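Local coordinates for chitin-binding type-4 domain-containing protein (Photorhabdus laumondii subsp. laumondii, PDB 6T5Z) that probably uses a copper ion to cleave chitin chains oxidatively, as a lytic polysaccharide monooxygenase of family AA10, at residues V149-W154 / Y164-T169. Numbering follows the deposited sequence.
Sequences VILGVW and YQVIDT
The antiparallel hairpin of strands 148-156 and 161-172, in the core of the AA10 beta-sandwich, pairs Ile150 with Ile167 and Gly152 with Gln165 through two backbone bonds each. Ile150 N reaches Ile167 O at 2.9 Å; the return bond, Ile167 N to Ile150 O (2.7 Å), is more bent at its hydrogen (140°). Gly152 N approaches Gln165 O from above the carbonyl plane, 41° out of it. On one face, with CG anti to the backbone N (chi1 175°), Leu151 carries CD1 to Val166 CG1 (3.7 Å) and to the edge of the Tyr164 ring. Val153 runs alongside that tyrosine, CG1 over a ring face and Val153 CG2 3.9 Å from Tyr164 CD2; the phenol OH bonds to Lys38 O. Farther along, Val149 CG1 packs on Val166 CB (3.8 Å), while Val149 CG2 touches Asp168 OD2, which takes a hydrogen bond with Tyr147 OH and a salt bridge with Arg10. The other face carries Ile150 and Ile167, both against Phe82, and Gln165, whose chain is bent at chi2, bringing OE1 to Ser9 OG and Ile4 N. Gln165 thereby ties the hairpin to the N-terminal strand 2-6; its side chain lies about 9 Å from that of the copper ligand His1, and its buried amide oxygen is satisfied by two partners.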
loop_
_atom_site.group_PDB
_atom_site.type_symbol
_atom_site.label_atom_id
_atom_site.label_comp_id
_atom_site.label_asym_id
_atom_site.label_seq_id
_atom_site.Cartn_x
_atom_site.Cartn_y
_atom_site.Cartn_z
ATOM N N VAL A 149 8.655 -3.253 -0.768
ATOM C CA VAL A 149 7.299 -2.785 -1.025
ATOM C C VAL A 149 6.525 -2.872 0.277
ATOM O O VAL A 149 6.564 -3.901 0.961
ATOM C CB VAL A 149 6.610 -3.597 -2.132
ATOM C CG1 VAL A 149 5.141 -3.199 -2.248
ATOM C CG2 VAL A 149 7.342 -3.399 -3.455
ATOM N N ILE A 150 5.835 -1.792 0.618
ATOM C CA ILE A 150 4.989 -1.729 1.799
ATOM C C ILE A 150 3.548 -1.771 1.317
ATOM O O ILE A 150 3.191 -1.069 0.364
ATOM C CB ILE A 150 5.282 -0.456 2.620
ATOM C CG1 ILE A 150 6.682 -0.556 3.234
ATOM C CG2 ILE A 150 4.178 -0.217 3.672
ATOM C CD1 ILE A 150 7.233 0.702 3.882
ATOM N N LEU A 151 2.729 -2.621 1.942
ATOM C CA LEU A 151 1.304 -2.705 1.639
ATOM C C LEU A 151 0.512 -2.039 2.756
ATOM O O LEU A 151 0.468 -2.540 3.887
ATOM C CB LEU A 151 0.848 -4.152 1.450
ATOM C CG LEU A 151 -0.661 -4.335 1.247
ATOM C CD1 LEU A 151 -1.133 -3.692 -0.071
ATOM C CD2 LEU A 151 -1.075 -5.800 1.284
ATOM N N GLY A 152 -0.122 -0.911 2.439
ATOM C CA GLY A 152 -1.029 -0.268 3.368
ATOM C C GLY A 152 -2.430 -0.797 3.152
ATOM O O GLY A 152 -2.876 -0.941 2.012
ATOM N N VAL A 153 -3.119 -1.108 4.253
ATOM C CA VAL A 153 -4.482 -1.631 4.196
ATOM C C VAL A 153 -5.371 -0.808 5.114
ATOM O O VAL A 153 -5.108 -0.696 6.320
ATOM C CB VAL A 153 -4.552 -3.117 4.569
ATOM C CG1 VAL A 153 -5.989 -3.642 4.393
ATOM C CG2 VAL A 153 -3.559 -3.922 3.723
ATOM N N TRP A 154 -6.427 -0.244 4.540
ATOM C CA TRP A 154 -7.447 0.498 5.260
ATOM C C TRP A 154 -8.700 -0.359 5.249
ATOM O O TRP A 154 -9.334 -0.515 4.203
ATOM C CB TRP A 154 -7.681 1.853 4.597
ATOM C CG TRP A 154 -8.849 2.597 5.134
ATOM C CD1 TRP A 154 -9.362 2.521 6.402
ATOM C CD2 TRP A 154 -9.669 3.543 4.429
ATOM N NE1 TRP A 154 -10.440 3.355 6.524
ATOM C CE2 TRP A 154 -10.646 4.005 5.335
ATOM C CE3 TRP A 154 -9.665 4.055 3.127
ATOM C CZ2 TRP A 154 -11.626 4.937 4.974
ATOM C CZ3 TRP A 154 -10.630 4.986 2.773
ATOM C CH2 TRP A 154 -11.593 5.418 3.686
ATOM N N TYR A 164 -6.397 -0.975 -0.707
ATOM C CA TYR A 164 -5.068 -1.588 -0.756
ATOM C C TYR A 164 -4.093 -0.658 -1.462
ATOM O O TYR A 164 -4.312 -0.289 -2.622
ATOM C CB TYR A 164 -5.134 -2.950 -1.448
ATOM C CG TYR A 164 -5.813 -4.017 -0.607
ATOM C CD1 TYR A 164 -7.198 -4.187 -0.636
ATOM C CD2 TYR A 164 -5.064 -4.845 0.228
ATOM C CE1 TYR A 164 -7.823 -5.172 0.144
ATOM C CE2 TYR A 164 -5.673 -5.824 1.006
ATOM C CZ TYR A 164 -7.049 -5.979 0.960
ATOM O OH TYR A 164 -7.640 -6.960 1.723
ATOM N N GLN A 165 -3.005 -0.293 -0.774
ATOM C CA GLN A 165 -2.041 0.682 -1.292
ATOM C C GLN A 165 -0.612 0.167 -1.142
ATOM O O GLN A 165 -0.028 0.288 -0.062
ATOM C CB GLN A 165 -2.207 2.021 -0.572
ATOM C CG GLN A 165 -3.505 2.753 -0.933
ATOM C CD GLN A 165 -3.352 3.646 -2.161
ATOM O OE1 GLN A 165 -2.532 4.560 -2.176
ATOM N NE2 GLN A 165 -4.159 3.392 -3.184
ATOM N N VAL A 166 -0.018 -0.359 -2.243
ATOM C CA VAL A 166 1.405 -0.697 -2.229
ATOM C C VAL A 166 2.233 0.569 -2.430
ATOM O O VAL A 166 1.830 1.511 -3.134
ATOM C CB VAL A 166 1.740 -1.774 -3.288
ATOM C CG1 VAL A 166 0.979 -3.072 -3.013
ATOM C CG2 VAL A 166 1.436 -1.280 -4.712
ATOM N N ILE A 167 3.395 0.594 -1.772
ATOM C CA ILE A 167 4.342 1.710 -1.777
ATOM C C ILE A 167 5.722 1.149 -2.101
ATOM O O ILE A 167 6.182 0.205 -1.450
ATOM C CB ILE A 167 4.378 2.442 -0.415
ATOM C CG1 ILE A 167 2.974 2.824 0.045
ATOM C CG2 ILE A 167 5.257 3.696 -0.487
ATOM C CD1 ILE A 167 2.896 3.289 1.513
ATOM N N ASP A 168 6.396 1.740 -3.084
ATOM C CA ASP A 168 7.752 1.337 -3.428
ATOM C C ASP A 168 8.750 2.209 -2.685
ATOM O O ASP A 168 8.648 3.440 -2.713
ATOM C CB ASP A 168 7.983 1.454 -4.934
ATOM C CG ASP A 168 7.059 0.561 -5.715
ATOM O OD1 ASP A 168 6.040 1.065 -6.231
ATOM O OD2 ASP A 168 7.351 -0.652 -5.786
ATOM N N THR A 169 9.705 1.574 -2.010
ATOM C CA THR A 169 10.643 2.302 -1.165
ATOM C C THR A 169 12.055 1.796 -1.396
ATOM O O THR A 169 12.269 0.620 -1.697
ATOM C CB THR A 169 10.309 2.161 0.345
ATOM O OG1 THR A 169 10.483 0.797 0.754
ATOM C CG2 THR A 169 8.874 2.574 0.630
#